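Local atomic coordinates of methanol--corrinoid protein (Methanosarcina barkeri, PDB entry 2I2X), a protein that carries a corrinoid cofactor that accepts the methyl group of methanol and passes it on toward coenzyme M in methanogenesis. Residues 134-139 with 182-187. Residues are numbered along the deposited sequence; the frame is centred on the assembly and turned at random.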
ATOM      1  N   ASP B 134      -0.341 -13.533 -23.288  1.00 44.83           N
ATOM      2  CA  ASP B 134      -1.490 -13.247 -22.437  1.00 44.75           C
ATOM      3  C   ASP B 134      -2.676 -14.196 -22.722  1.00 44.71           C
ATOM      4  O   ASP B 134      -3.052 -14.408 -23.876  1.00 44.31           O
ATOM      5  CB  ASP B 134      -1.892 -11.770 -22.600  1.00 44.58           C
ATOM      6  CG  ASP B 134      -2.665 -11.213 -21.401  1.00 44.46           C
ATOM      7  OD1 ASP B 134      -3.403 -11.963 -20.731  1.00 43.61           O
ATOM      8  OD2 ASP B 134      -2.560  -9.996 -21.147  1.00 44.76           O
ATOM      9  N   VAL B 135      -3.259 -14.729 -21.643  1.00 44.67           N
ATOM     10  CA  VAL B 135      -4.299 -15.772 -21.666  1.00 44.66           C
ATOM     11  C   VAL B 135      -5.657 -15.228 -21.180  1.00 44.19           C
ATOM     12  O   VAL B 135      -6.685 -15.922 -21.227  1.00 44.15           O
ATOM     13  CB  VAL B 135      -3.797 -17.040 -20.845  1.00 45.12           C
ATOM     14  CG1 VAL B 135      -4.927 -17.869 -20.231  1.00 44.85           C
ATOM     15  CG2 VAL B 135      -2.890 -17.917 -21.715  1.00 45.41           C
ATOM     16  N   HIS B 136      -5.654 -13.970 -20.745  1.00 43.83           N
ATOM     17  CA  HIS B 136      -6.858 -13.295 -20.247  1.00 43.29           C
ATOM     18  C   HIS B 136      -7.838 -12.938 -21.380  1.00 43.58           C
ATOM     19  O   HIS B 136      -7.699 -11.927 -22.059  1.00 43.72           O
ATOM     20  CB  HIS B 136      -6.485 -12.067 -19.393  1.00 42.99           C
ATOM     21  CG  HIS B 136      -5.551 -12.378 -18.257  1.00 41.79           C
ATOM     22  ND1 HIS B 136      -4.195 -12.574 -18.434  1.00 41.67           N
ATOM     23  CD2 HIS B 136      -5.778 -12.537 -16.934  1.00 40.09           C
ATOM     24  CE1 HIS B 136      -3.628 -12.838 -17.271  1.00 40.11           C
ATOM     25  NE2 HIS B 136      -4.568 -12.825 -16.343  1.00 39.89           N
ATOM     26  N   ASP B 137      -8.827 -13.813 -21.530  1.00 43.94           N
ATOM     27  CA  ASP B 137      -9.886 -13.820 -22.529  1.00 43.98           C
ATOM     28  C   ASP B 137     -10.979 -12.790 -22.364  1.00 43.63           C
ATOM     29  O   ASP B 137     -11.485 -12.254 -23.355  1.00 43.48           O
ATOM     30  CB  ASP B 137     -10.639 -15.145 -22.379  1.00 44.39           C
ATOM     31  CG  ASP B 137     -10.235 -16.158 -23.391  1.00 47.06           C
ATOM     32  OD1 ASP B 137     -10.320 -15.850 -24.601  1.00 49.68           O
ATOM     33  OD2 ASP B 137      -9.852 -17.279 -22.982  1.00 50.82           O
ATOM     34  N   ILE B 138     -11.396 -12.595 -21.115  1.00 42.92           N
ATOM     35  CA  ILE B 138     -12.749 -12.150 -20.806  1.00 42.41           C
ATOM     36  C   ILE B 138     -13.086 -10.775 -21.345  1.00 42.55           C
ATOM     37  O   ILE B 138     -14.108 -10.598 -22.002  1.00 42.61           O
ATOM     38  CB  ILE B 138     -13.006 -12.204 -19.303  1.00 42.40           C
ATOM     39  CG1 ILE B 138     -12.909 -13.648 -18.830  1.00 41.97           C
ATOM     40  CG2 ILE B 138     -14.374 -11.607 -18.956  1.00 42.02           C
ATOM     41  CD1 ILE B 138     -12.662 -13.767 -17.380  1.00 41.80           C
ATOM     42  N   GLY B 139     -12.219  -9.809 -21.065  1.00 42.50           N
ATOM     43  CA  GLY B 139     -12.405  -8.459 -21.559  1.00 42.72           C
ATOM     44  C   GLY B 139     -12.509  -8.427 -23.070  1.00 42.52           C
ATOM     45  O   GLY B 139     -13.328  -7.687 -23.625  1.00 42.62           O
ATOM     46  N   ALA B 182      -4.483  -6.303 -23.151  1.00 39.81           N
ATOM     47  CA  ALA B 182      -3.399  -6.826 -22.315  1.00 38.85           C
ATOM     48  C   ALA B 182      -3.732  -6.704 -20.825  1.00 37.99           C
ATOM     49  O   ALA B 182      -4.370  -5.747 -20.411  1.00 37.81           O
ATOM     50  CB  ALA B 182      -2.102  -6.152 -22.642  1.00 38.37           C
ATOM     51  N   LEU B 183      -3.324  -7.688 -20.029  1.00 37.12           N
ATOM     52  CA  LEU B 183      -3.656  -7.700 -18.609  1.00 37.11           C
ATOM     53  C   LEU B 183      -2.471  -7.737 -17.658  1.00 37.36           C
ATOM     54  O   LEU B 183      -2.631  -7.586 -16.440  1.00 37.29           O
ATOM     55  CB  LEU B 183      -4.611  -8.852 -18.287  1.00 36.68           C
ATOM     56  CG  LEU B 183      -6.013  -8.272 -18.190  1.00 36.25           C
ATOM     57  CD1 LEU B 183      -6.728  -8.313 -19.529  1.00 33.41           C
ATOM     58  CD2 LEU B 183      -6.783  -8.975 -17.115  1.00 36.27           C
ATOM     59  N   MET B 184      -1.288  -7.945 -18.216  1.00 37.83           N
ATOM     60  CA  MET B 184      -0.086  -8.040 -17.427  1.00 38.88           C
ATOM     61  C   MET B 184       0.940  -7.013 -17.864  1.00 39.47           C
ATOM     62  O   MET B 184       1.072  -6.726 -19.044  1.00 39.71           O
ATOM     63  CB  MET B 184       0.482  -9.449 -17.516  1.00 38.83           C
ATOM     64  CG  MET B 184      -0.471 -10.515 -17.004  1.00 39.46           C
ATOM     65  SD  MET B 184       0.208 -12.175 -17.047  1.00 38.71           S
ATOM     66  CE  MET B 184       1.292 -12.218 -15.630  1.00 42.89           C
ATOM     67  N   THR B 185       1.650  -6.441 -16.902  1.00 40.53           N
ATOM     68  CA  THR B 185       2.801  -5.588 -17.198  1.00 41.84           C
ATOM     69  C   THR B 185       3.761  -6.336 -18.125  1.00 43.13           C
ATOM     70  O   THR B 185       4.395  -5.755 -19.011  1.00 43.42           O
ATOM     71  CB  THR B 185       3.555  -5.184 -15.920  1.00 41.42           C
ATOM     72  OG1 THR B 185       4.021  -6.361 -15.247  1.00 40.54           O
ATOM     73  CG2 THR B 185       2.642  -4.404 -14.989  1.00 41.39           C
ATOM     74  N   THR B 186       3.794  -7.650 -17.928  1.00 44.51           N
ATOM     75  CA  THR B 186       4.708  -8.570 -18.568  1.00 45.58           C
ATOM     76  C   THR B 186       4.309  -8.847 -20.025  1.00 46.24           C
ATOM     77  O   THR B 186       4.971  -9.590 -20.737  1.00 45.94           O
ATOM     78  CB  THR B 186       4.767  -9.854 -17.691  1.00 45.51           C
ATOM     79  OG1 THR B 186       6.093 -10.374 -17.673  1.00 46.99           O
ATOM     80  CG2 THR B 186       3.792 -10.919 -18.142  1.00 45.72           C
ATOM     81  N   THR B 187       3.256  -8.170 -20.471  1.00 47.68           N
ATOM     82  CA  THR B 187       2.490  -8.549 -21.656  1.00 48.71           C
ATOM     83  C   THR B 187       1.962  -7.340 -22.438  1.00 50.25           C
ATOM     84  O   THR B 187       1.751  -7.428 -23.644  1.00 50.02           O
ATOM     85  CB  THR B 187       1.322  -9.494 -21.238  1.00 48.51           C
ATOM     86  OG1 THR B 187       1.588 -10.826 -21.693  1.00 47.48           O
ATOM     87  CG2 THR B 187      -0.006  -9.029 -21.768  1.00 47.38           C
TER
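OD1 of Asp134 is gripped twice by His136: ND1 of the imidazole donates to its syn side at 2.5 Å, with OD1 close to the ring plane, while the backbone N of His136 reaches OD1 at 3.0 Å on the anti side and closes an Asx turn. With CG anti to its backbone N (chi1 -157°), the short carboxylate also faces residues 182-187, where the backbone N of Leu183 donates to OD2 of Asp134 at 2.7 Å, a bond to be read with caution, since OD2 is crowded in the model. The two segments come after strands 125-130 and 177-181 in the Rossmann-like B12-binding domain, and NE2 of His136 is the lower axial ligand of cobalt. The carboxylate would probably polarise the imidazole and limit its rotation about the cobalt bond. An alanine in place of Asp134 would probably leave ND1 without its acceptor and the ligand ring freer to turn. Apolar Leu183 suits a ring face: its CB methylene lies 3.9 Å from the His136 ring centroid, 22° off the normal, in a CH-pi contact, while its branch sets CD2 beyond the rim, against CD2 of the histidine. Unbranched, polarisable Met184 brings SD to 3.9 Å from CE1 of His136, an edge-on sulfur-aromatic contact.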